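Local coordinates for DNA repair and recombination protein RadB (Thermococcus kodakarensis, PDB 2CVH), which probably takes part in DNA repair and homologous recombination, binding DNA and hydrolysing ATP very weakly without promoting strand exchange, at residues R210-R214 with G215-V219; I95-L98 with K99-D103; I128-L131 with S132-Q136. All blocks are in the same frame, centred on the assembly; numbering follows the deposited sequence.

Contact 1: R210-R214 with G215-V219; sequences RITER and GIEDV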
ATOM      1  N   ARG A 210      -4.948  11.701  10.987  1.00 16.59           N
ATOM      2  CA  ARG A 210      -3.742  12.503  11.227  1.00 18.75           C
ATOM      3  C   ARG A 210      -2.528  11.610  11.460  1.00 14.64           C
ATOM      4  O   ARG A 210      -2.642  10.511  11.974  1.00 18.20           O
ATOM      5  CB  ARG A 210      -3.928  13.491  12.403  1.00 17.12           C
ATOM      6  CG  ARG A 210      -4.382  12.846  13.661  1.00 21.20           C
ATOM      7  CD  ARG A 210      -4.695  13.836  14.757  1.00 22.04           C
ATOM      8  NE  ARG A 210      -5.456  13.180  15.824  1.00 23.16           N
ATOM      9  CZ  ARG A 210      -4.956  12.815  17.004  1.00 24.80           C
ATOM     10  NH1 ARG A 210      -3.679  13.036  17.296  1.00 25.88           N
ATOM     11  NH2 ARG A 210      -5.747  12.257  17.908  1.00 21.94           N
ATOM     12  N   ILE A 211      -1.389  12.050  10.961  1.00 14.18           N
ATOM     13  CA  ILE A 211      -0.144  11.337  11.133  1.00 17.84           C
ATOM     14  C   ILE A 211       0.436  11.844  12.438  1.00 19.17           C
ATOM     15  O   ILE A 211       0.686  13.046  12.573  1.00 17.66           O
ATOM     16  CB  ILE A 211       0.845  11.633   9.989  1.00 16.85           C
ATOM     17  CG1 ILE A 211       0.238  11.117   8.653  1.00 18.59           C
ATOM     18  CG2 ILE A 211       2.235  11.011  10.327  1.00 10.78           C
ATOM     19  CD1 ILE A 211       1.071  11.390   7.403  1.00 17.02           C
ATOM     20  N   THR A 212       0.582  10.942  13.401  1.00 18.69           N
ATOM     21  CA  THR A 212       1.124  11.267  14.712  1.00 21.81           C
ATOM     22  C   THR A 212       2.304  10.348  15.036  1.00 24.09           C
ATOM     23  O   THR A 212       2.747   9.569  14.196  1.00 23.59           O
ATOM     24  CB  THR A 212       0.092  11.073  15.811  1.00 21.95           C
ATOM     25  OG1 THR A 212      -0.158   9.667  15.986  1.00 25.26           O
ATOM     26  CG2 THR A 212      -1.194  11.797  15.471  1.00 21.73           C
ATOM     27  N   GLU A 213       2.803  10.443  16.263  1.00 26.35           N
ATOM     28  CA  GLU A 213       3.909   9.612  16.700  1.00 27.49           C
ATOM     29  C   GLU A 213       3.464   8.161  16.760  1.00 24.60           C
ATOM     30  O   GLU A 213       4.288   7.263  16.600  1.00 26.09           O
ATOM     31  CB  GLU A 213       4.404  10.058  18.075  1.00 31.64           C
ATOM     32  CG  GLU A 213       5.370  11.225  18.024  1.00 40.84           C
ATOM     33  CD  GLU A 213       4.687  12.588  17.992  1.00 48.72           C
ATOM     34  OE1 GLU A 213       4.996  13.408  18.884  1.00 51.61           O
ATOM     35  OE2 GLU A 213       3.855  12.851  17.089  1.00 49.55           O
ATOM     36  N   ARG A 214       2.159   7.938  16.960  1.00 22.56           N
ATOM     37  CA  ARG A 214       1.611   6.587  17.043  1.00 20.69           C
ATOM     38  C   ARG A 214       1.319   5.961  15.685  1.00 22.54           C
ATOM     39  O   ARG A 214       0.828   4.833  15.626  1.00 28.12           O
ATOM     40  CB  ARG A 214       0.324   6.564  17.851  1.00 18.46           C
ATOM     41  CG  ARG A 214       0.390   7.314  19.143  1.00 24.42           C
ATOM     42  CD  ARG A 214      -0.896   7.148  19.945  1.00 29.28           C
ATOM     43  NE  ARG A 214      -1.123   5.756  20.329  1.00 34.53           N
ATOM     44  CZ  ARG A 214      -2.323   5.231  20.547  1.00 37.35           C
ATOM     45  NH1 ARG A 214      -3.405   5.987  20.425  1.00 42.55           N
ATOM     46  NH2 ARG A 214      -2.446   3.943  20.850  1.00 37.62           N
ATOM     47  N   GLY A 215       1.609   6.679  14.605  1.00 19.90           N
ATOM     48  CA  GLY A 215       1.338   6.169  13.270  1.00 15.73           C
ATOM     49  C   GLY A 215       0.272   7.028  12.603  1.00 19.43           C
ATOM     50  O   GLY A 215       0.532   8.154  12.169  1.00 16.11           O
ATOM     51  N   ILE A 216      -0.952   6.530  12.585  1.00 17.63           N
ATOM     52  CA  ILE A 216      -2.065   7.239  11.981  1.00 16.78           C
ATOM     53  C   ILE A 216      -3.218   7.139  12.936  1.00 15.83           C
ATOM     54  O   ILE A 216      -3.503   6.079  13.484  1.00 14.15           O
ATOM     55  CB  ILE A 216      -2.418   6.652  10.595  1.00 21.46           C
ATOM     56  CG1 ILE A 216      -1.540   7.328   9.530  1.00 22.27           C
ATOM     57  CG2 ILE A 216      -3.902   6.833  10.292  1.00 22.89           C
ATOM     58  CD1 ILE A 216      -1.585   6.664   8.180  1.00 27.51           C
ATOM     59  N   GLU A 217      -3.840   8.274  13.202  1.00 20.53           N
ATOM     60  CA  GLU A 217      -4.948   8.308  14.145  1.00 21.38           C
ATOM     61  C   GLU A 217      -6.169   9.019  13.601  1.00 16.02           C
ATOM     62  O   GLU A 217      -6.105   9.708  12.589  1.00 14.16           O
ATOM     63  CB  GLU A 217      -4.502   8.994  15.456  1.00 17.95           C
ATOM     64  CG  GLU A 217      -3.383   8.241  16.154  1.00 21.64           C
ATOM     65  CD  GLU A 217      -3.066   8.789  17.525  1.00 21.03           C
ATOM     66  OE1 GLU A 217      -2.046   9.472  17.657  1.00 23.19           O
ATOM     67  OE2 GLU A 217      -3.816   8.517  18.481  1.00 25.05           O
ATOM     68  N   ASP A 218      -7.297   8.768  14.247  1.00 16.91           N
ATOM     69  CA  ASP A 218      -8.513   9.451  13.894  1.00 24.42           C
ATOM     70  C   ASP A 218      -8.311  10.876  14.394  1.00 27.56           C
ATOM     71  O   ASP A 218      -7.557  11.122  15.354  1.00 29.54           O
ATOM     72  CB  ASP A 218      -9.696   8.805  14.582  1.00 21.13           C
ATOM     73  CG  ASP A 218     -10.076   7.514  13.932  1.00 25.15           C
ATOM     74  OD1 ASP A 218     -10.542   7.595  12.785  1.00 22.12           O
ATOM     75  OD2 ASP A 218      -9.855   6.438  14.534  1.00 22.91           O
ATOM     76  N   VAL A 219      -8.923  11.822  13.703  1.00 28.57           N
ATOM     77  CA  VAL A 219      -8.787  13.215  14.079  1.00 31.31           C
ATOM     78  C   VAL A 219      -9.532  13.462  15.372  1.00 34.56           C
ATOM     79  O   VAL A 219     -10.260  12.599  15.859  1.00 33.66           O
ATOM     80  CB  VAL A 219      -9.369  14.146  13.005  1.00 25.93           C
ATOM     81  CG1 VAL A 219      -8.641  13.950  11.703  1.00 21.36           C
ATOM     82  CG2 VAL A 219     -10.857  13.870  12.842  1.00 28.42           C
TER
HETATM   83  O   HOH W   1      -7.630  10.689  18.147  1.00 31.62           O
HETATM   84  O   HOH W   2      -3.884   9.113  21.064  1.00 39.79           O
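Strands 206-212 and 215-218 meet as a tight antiparallel hairpin at the edge of the sheet: R210 and E217 form a hydrogen-bonded pair, I211 and I216 a non-hydrogen-bonded pair, and T212 and G215 the hydrogen-bonded pair that closes a type I beta turn through E213 and R214. This hairpin contributes the outermost strand on one side of the RecA-like sheet. R210 and E217 exchange two backbone bonds, with R210 N 2.8 Å from E217 O. At phi 115°, G215 brings the preceding carbonyl O close to where a CB would stand, which calls for glycine.

On one face E217 collects a salt-bridge network. Its OE1 takes the hydroxyl hydrogen of T212 on the anti lone pair, OG1 to OE1 being 2.5 Å. The same OG1 lies between the T212 backbone N and carbonyl carbon (chi1 70°), where it can also accept from R214 N in an ST turn. R214 NH1 reaches E217 OE2 at 3.2 Å from above the carboxylate, with the two flat groups almost perpendicular, and a water bridges the same two atoms. The R210 guanidinium lies over E217 CB, and its NH1 makes a long, purely electrostatic pair with E217 OE1.

On the other face I211 and I216 touch through their CG1 atoms at 4.3 Å. I216 continues onto T35, L36 and Q39 of helix 33-44, and I211 lies close to G32 of the predicted ATP-binding loop. The R210 side chain also reaches past E217: NE donates to D218 O at 3.0 Å, the oxygen standing 31° out of the guanidinium plane.

Contact 2: I95-L98 with K99-D103; sequences IGSL and KKTVD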
ATOM      1  N   ILE A  95       9.071 -10.143  -6.710  1.00 43.92           N
ATOM      2  CA  ILE A  95       7.645 -10.427  -6.729  1.00 40.09           C
ATOM      3  C   ILE A  95       7.459 -11.881  -7.126  1.00 39.89           C
ATOM      4  O   ILE A  95       6.659 -12.599  -6.528  1.00 36.03           O
ATOM      5  CB  ILE A  95       6.902  -9.456  -7.647  1.00 38.22           C
ATOM      6  CG1 ILE A  95       6.932  -8.061  -7.015  1.00 35.40           C
ATOM      7  CG2 ILE A  95       5.471  -9.903  -7.832  1.00 39.18           C
ATOM      8  CD1 ILE A  95       6.274  -7.004  -7.823  1.00 36.37           C
ATOM      9  N   GLY A  96       8.280 -12.331  -8.072  1.00 41.34           N
ATOM     10  CA  GLY A  96       8.225 -13.713  -8.494  1.00 44.15           C
ATOM     11  C   GLY A  96       8.588 -14.600  -7.317  1.00 46.96           C
ATOM     12  O   GLY A  96       7.872 -15.561  -7.015  1.00 46.81           O
ATOM     13  N   SER A  97       9.652 -14.236  -6.600  1.00 49.34           N
ATOM     14  CA  SER A  97      10.099 -15.017  -5.448  1.00 52.28           C
ATOM     15  C   SER A  97       8.987 -15.120  -4.403  1.00 51.77           C
ATOM     16  O   SER A  97       8.763 -16.184  -3.796  1.00 52.36           O
ATOM     17  CB  SER A  97      11.364 -14.396  -4.822  1.00 56.87           C
ATOM     18  OG  SER A  97      11.092 -13.251  -4.013  1.00 61.01           O
ATOM     19  N   LEU A  98       8.269 -14.011  -4.230  1.00 48.38           N
ATOM     20  CA  LEU A  98       7.181 -13.924  -3.267  1.00 45.75           C
ATOM     21  C   LEU A  98       6.181 -15.055  -3.378  1.00 44.37           C
ATOM     22  O   LEU A  98       5.519 -15.406  -2.394  1.00 40.02           O
ATOM     23  CB  LEU A  98       6.459 -12.584  -3.400  1.00 46.49           C
ATOM     24  CG  LEU A  98       7.169 -11.360  -2.823  1.00 45.25           C
ATOM     25  CD1 LEU A  98       6.211 -10.185  -2.843  1.00 43.15           C
ATOM     26  CD2 LEU A  98       7.623 -11.645  -1.391  1.00 44.73           C
ATOM     27  N   LYS A  99       6.101 -15.640  -4.569  1.00 46.56           N
ATOM     28  CA  LYS A  99       5.179 -16.736  -4.819  1.00 52.18           C
ATOM     29  C   LYS A  99       5.410 -17.860  -3.812  1.00 55.23           C
ATOM     30  O   LYS A  99       4.452 -18.362  -3.215  1.00 55.76           O
ATOM     31  CB  LYS A  99       5.338 -17.246  -6.250  1.00 54.22           C
ATOM     32  CG  LYS A  99       4.034 -17.700  -6.902  1.00 58.15           C
ATOM     33  CD  LYS A  99       4.198 -17.956  -8.414  1.00 60.20           C
ATOM     34  CE  LYS A  99       4.566 -16.687  -9.180  1.00 59.27           C
ATOM     35  NZ  LYS A  99       4.911 -16.953 -10.599  1.00 59.46           N
ATOM     36  N   LYS A 100       6.676 -18.191  -3.560  1.00 56.76           N
ATOM     37  CA  LYS A 100       6.988 -19.256  -2.615  1.00 59.91           C
ATOM     38  C   LYS A 100       7.386 -18.800  -1.203  1.00 57.37           C
ATOM     39  O   LYS A 100       7.340 -19.595  -0.257  1.00 55.62           O
ATOM     40  CB  LYS A 100       8.038 -20.199  -3.204  1.00 67.91           C
ATOM     41  CG  LYS A 100       8.076 -21.605  -2.555  1.00 76.34           C
ATOM     42  CD  LYS A 100       6.793 -22.435  -2.804  1.00 78.14           C
ATOM     43  CE  LYS A 100       5.739 -22.237  -1.713  1.00 80.14           C
ATOM     44  NZ  LYS A 100       4.494 -23.014  -1.985  1.00 81.76           N
ATOM     45  N   THR A 101       7.801 -17.541  -1.063  1.00 52.75           N
ATOM     46  CA  THR A 101       8.167 -16.995   0.244  1.00 48.42           C
ATOM     47  C   THR A 101       6.907 -16.808   1.097  1.00 48.44           C
ATOM     48  O   THR A 101       6.890 -17.091   2.301  1.00 48.64           O
ATOM     49  CB  THR A 101       8.822 -15.607   0.103  1.00 51.20           C
ATOM     50  OG1 THR A 101       9.870 -15.664  -0.875  1.00 54.58           O
ATOM     51  CG2 THR A 101       9.381 -15.121   1.454  1.00 49.22           C
ATOM     52  N   VAL A 102       5.854 -16.299   0.468  1.00 45.50           N
ATOM     53  CA  VAL A 102       4.601 -16.058   1.162  1.00 39.79           C
ATOM     54  C   VAL A 102       3.880 -17.357   1.470  1.00 37.89           C
ATOM     55  O   VAL A 102       3.528 -18.101   0.563  1.00 41.86           O
ATOM     56  CB  VAL A 102       3.659 -15.152   0.319  1.00 38.38           C
ATOM     57  CG1 VAL A 102       2.349 -14.895   1.076  1.00 33.92           C
ATOM     58  CG2 VAL A 102       4.355 -13.836  -0.029  1.00 37.81           C
ATOM     59  N   ASP A 103       3.625 -17.602   2.748  1.00 35.97           N
ATOM     60  CA  ASP A 103       2.912 -18.802   3.177  1.00 35.08           C
ATOM     61  C   ASP A 103       1.788 -18.390   4.099  1.00 32.74           C
ATOM     62  O   ASP A 103       1.544 -17.203   4.283  1.00 37.15           O
ATOM     63  CB  ASP A 103       3.855 -19.753   3.920  1.00 40.42           C
ATOM     64  CG  ASP A 103       4.786 -19.025   4.879  1.00 45.17           C
ATOM     65  OD1 ASP A 103       6.019 -19.129   4.702  1.00 50.98           O
ATOM     66  OD2 ASP A 103       4.292 -18.346   5.803  1.00 46.10           O
TER
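L98 and V102 meet one turn apart, and the contact runs through both backbone and side chain. Among the backbone bonds, V102 N donates to L98 O at 3.0 Å in the i to i+4 pattern, although V102 is already the first residue to leave helical backbone angles. S97 O is shared: K100 N approaches it at 2.9 Å from above the carbonyl plane, while T101 N lies at 3.2 Å and nearer that plane. K99 N, like K100 N, reaches back three residues, to G96 O at 3.0 Å. Three- and four-residue spacings are thus mixed in the last turn of helix 90-101.

This is the C-terminal end of a helix on the flank of the RecA-like alpha/beta domain, and its apolar side faces the sheet. L98 CD2 and V102 CG2 are 4.2 Å apart, and V102 CG2 also lies beside L98 O at 3.1 Å. K99 passes G96 with its aliphatic part, CB lying 3.1 Å from G96 O. L98 continues inward onto A49 and V51 of strand 47-52 and F83 of strand 80-83, and it also meets I141 of helix 128-145.

Side-chain polar contacts are slighter. T101 OG1 sits beside its own backbone N, anti to the carbonyl carbon (chi1 -50°), and from there makes a weak bond to S97 O. The S97 hydroxyl turns instead to V94 O in the preceding turn.

Contact 3: I128-L131 with S132-Q136; sequences IAEL and SRQLQ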
ATOM      1  N   ILE A 128       4.916  -1.700 -19.955  1.00 88.28           N
ATOM      2  CA  ILE A 128       3.570  -1.828 -19.404  1.00 84.71           C
ATOM      3  C   ILE A 128       3.106  -3.278 -19.165  1.00 81.30           C
ATOM      4  O   ILE A 128       2.344  -3.547 -18.234  1.00 80.37           O
ATOM      5  CB  ILE A 128       2.552  -1.059 -20.276  1.00 85.02           C
ATOM      6  CG1 ILE A 128       1.268  -0.804 -19.487  1.00 85.45           C
ATOM      7  CG2 ILE A 128       2.268  -1.827 -21.562  1.00 86.62           C
ATOM      8  CD1 ILE A 128       0.368   0.249 -20.093  1.00 85.21           C
ATOM      9  N   ALA A 129       3.587  -4.211 -19.977  1.00 78.26           N
ATOM     10  CA  ALA A 129       3.223  -5.618 -19.817  1.00 77.70           C
ATOM     11  C   ALA A 129       3.980  -6.252 -18.636  1.00 76.12           C
ATOM     12  O   ALA A 129       3.507  -7.201 -18.001  1.00 74.50           O
ATOM     13  CB  ALA A 129       3.506  -6.381 -21.103  1.00 78.76           C
ATOM     14  N   GLU A 130       5.169  -5.731 -18.360  1.00 73.77           N
ATOM     15  CA  GLU A 130       5.988  -6.213 -17.253  1.00 71.73           C
ATOM     16  C   GLU A 130       5.300  -5.838 -15.941  1.00 67.43           C
ATOM     17  O   GLU A 130       5.377  -6.570 -14.949  1.00 62.80           O
ATOM     18  CB  GLU A 130       7.385  -5.587 -17.326  1.00 74.08           C
ATOM     19  CG  GLU A 130       8.490  -6.586 -17.632  1.00 73.98           C
ATOM     20  CD  GLU A 130       8.735  -7.561 -16.493  1.00 74.69           C
ATOM     21  OE1 GLU A 130       9.178  -8.693 -16.777  1.00 74.40           O
ATOM     22  OE2 GLU A 130       8.490  -7.198 -15.320  1.00 73.92           O
ATOM     23  N   LEU A 131       4.648  -4.677 -15.944  1.00 63.62           N
ATOM     24  CA  LEU A 131       3.909  -4.209 -14.786  1.00 59.73           C
ATOM     25  C   LEU A 131       2.747  -5.178 -14.597  1.00 57.25           C
ATOM     26  O   LEU A 131       2.514  -5.674 -13.495  1.00 55.63           O
ATOM     27  CB  LEU A 131       3.388  -2.789 -15.021  1.00 61.18           C
ATOM     28  CG  LEU A 131       2.454  -2.210 -13.952  1.00 62.62           C
ATOM     29  CD1 LEU A 131       3.144  -2.212 -12.593  1.00 62.33           C
ATOM     30  CD2 LEU A 131       2.015  -0.800 -14.346  1.00 63.19           C
ATOM     31  N   SER A 132       2.068  -5.492 -15.696  1.00 55.01           N
ATOM     32  CA  SER A 132       0.939  -6.423 -15.680  1.00 53.31           C
ATOM     33  C   SER A 132       1.376  -7.807 -15.193  1.00 48.41           C
ATOM     34  O   SER A 132       0.593  -8.534 -14.581  1.00 47.11           O
ATOM     35  CB  SER A 132       0.321  -6.516 -17.078  1.00 56.19           C
ATOM     36  OG  SER A 132      -0.107  -5.239 -17.520  1.00 58.51           O
ATOM     37  N   ARG A 133       2.623  -8.163 -15.485  1.00 47.40           N
ATOM     38  CA  ARG A 133       3.211  -9.429 -15.047  1.00 50.90           C
ATOM     39  C   ARG A 133       3.181  -9.441 -13.517  1.00 45.36           C
ATOM     40  O   ARG A 133       2.642 -10.354 -12.888  1.00 43.82           O
ATOM     41  CB  ARG A 133       4.684  -9.494 -15.484  1.00 61.73           C
ATOM     42  CG  ARG A 133       5.135 -10.821 -16.091  1.00 69.58           C
ATOM     43  CD  ARG A 133       4.754 -10.896 -17.569  1.00 73.89           C
ATOM     44  NE  ARG A 133       5.534  -9.973 -18.396  1.00 75.77           N
ATOM     45  CZ  ARG A 133       5.311  -9.754 -19.688  1.00 76.99           C
ATOM     46  NH1 ARG A 133       4.325 -10.384 -20.315  1.00 75.63           N
ATOM     47  NH2 ARG A 133       6.101  -8.932 -20.365  1.00 77.91           N
ATOM     48  N   GLN A 134       3.766  -8.396 -12.943  1.00 42.21           N
ATOM     49  CA  GLN A 134       3.852  -8.206 -11.501  1.00 37.80           C
ATOM     50  C   GLN A 134       2.492  -8.144 -10.819  1.00 29.93           C
ATOM     51  O   GLN A 134       2.240  -8.860  -9.856  1.00 22.50           O
ATOM     52  CB  GLN A 134       4.653  -6.936 -11.214  1.00 41.51           C
ATOM     53  CG  GLN A 134       6.098  -7.060 -11.670  1.00 47.92           C
ATOM     54  CD  GLN A 134       6.880  -5.765 -11.609  1.00 50.87           C
ATOM     55  OE1 GLN A 134       7.105  -5.208 -10.533  1.00 50.36           O
ATOM     56  NE2 GLN A 134       7.318  -5.288 -12.771  1.00 51.91           N
ATOM     57  N   LEU A 135       1.611  -7.297 -11.332  1.00 29.21           N
ATOM     58  CA  LEU A 135       0.288  -7.152 -10.755  1.00 29.50           C
ATOM     59  C   LEU A 135      -0.423  -8.491 -10.754  1.00 32.41           C
ATOM     60  O   LEU A 135      -1.003  -8.894  -9.744  1.00 35.52           O
ATOM     61  CB  LEU A 135      -0.511  -6.074 -11.496  1.00 27.50           C
ATOM     62  CG  LEU A 135      -0.022  -4.630 -11.267  1.00 31.42           C
ATOM     63  CD1 LEU A 135      -0.836  -3.657 -12.107  1.00 33.35           C
ATOM     64  CD2 LEU A 135      -0.113  -4.240  -9.780  1.00 27.75           C
ATOM     65  N   GLN A 136      -0.314  -9.224 -11.858  1.00 37.30           N
ATOM     66  CA  GLN A 136      -0.944 -10.533 -11.936  1.00 36.54           C
ATOM     67  C   GLN A 136      -0.352 -11.495 -10.914  1.00 29.82           C
ATOM     68  O   GLN A 136      -1.096 -12.255 -10.286  1.00 28.97           O
ATOM     69  CB  GLN A 136      -0.858 -11.117 -13.348  1.00 43.28           C
ATOM     70  CG  GLN A 136      -2.026 -10.698 -14.229  1.00 53.16           C
ATOM     71  CD  GLN A 136      -3.369 -10.819 -13.508  1.00 57.84           C
ATOM     72  OE1 GLN A 136      -4.071  -9.822 -13.314  1.00 59.52           O
ATOM     73  NE2 GLN A 136      -3.722 -12.040 -13.095  1.00 58.67           N
TER
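S132 bonds back to I128 twice, through its backbone N and through its hydroxyl, at the start of helix 128-145. This helix is the crossover of a beta-alpha-beta unit joining strand 106-112 to strand 149-153 in the RecA-like fold. Both donors end on I128 O: S132 OG at 3.1 Å and S132 N at a similar range, approaching from opposite faces of the carbonyl plane. The hydroxyl can do so because OG stands beside the backbone N and anti to the carbonyl carbon (chi1 -58°), leaning back along the helix.

The same doubling occurs two residues later. E130 O accepts the main-chain N-H of Q134 and also the amide NE2 of that residue, each at 3.2 Å and again from opposite faces. Q134 NE2 comes from well above the carbonyl plane, and a second, weak bond runs from it to E130 OE2. Both acceptors, E130 O and E130 OE2, lie on the same side of this nitrogen, so the amide is gripped from one direction. The carboxylate also has a long, weak ion pair with R92 of helix 90-101.

A129 O accepts the backbone N-H of R133 at 2.8 Å. The R133 chain is bent at chi2 and chi3 and folds back, laying one guanidinium face over this oxygen without bonding to it; NH2 rests 3.7 Å from A129 CB. The E130 and R133 charges stay beyond salt-bridge range, though their opposite signs probably favour this placement.

On the apolar side L131 and L135 lean together, and both meet L172 of helix 170-174. L135 N donates almost straight to L131 O, at 173°, while L131 CG touches L135 CD1 at 4.0 Å.

How the contacts relate
From the N terminus the chain reaches contact 2, at the end of helix 90-101, then contact 3 at the start of helix 128-145, and last contact 1 near the C terminus. They are in series, neither nested nor crossing. Only contact 1 closes a loop, the turn between two strands; contact 3 lies within one helix, and contact 2 spans the last turn of another and the residues just after it. Contacts 2 and 3 have centres about 16 Å apart and touch where I95 CD1 packs on Q134 OE1 at 3.4 Å, joining the two helices. Contact 1 lies across the chain's centre from both, about 32 and 34 Å away between centres, at one edge of the sheet.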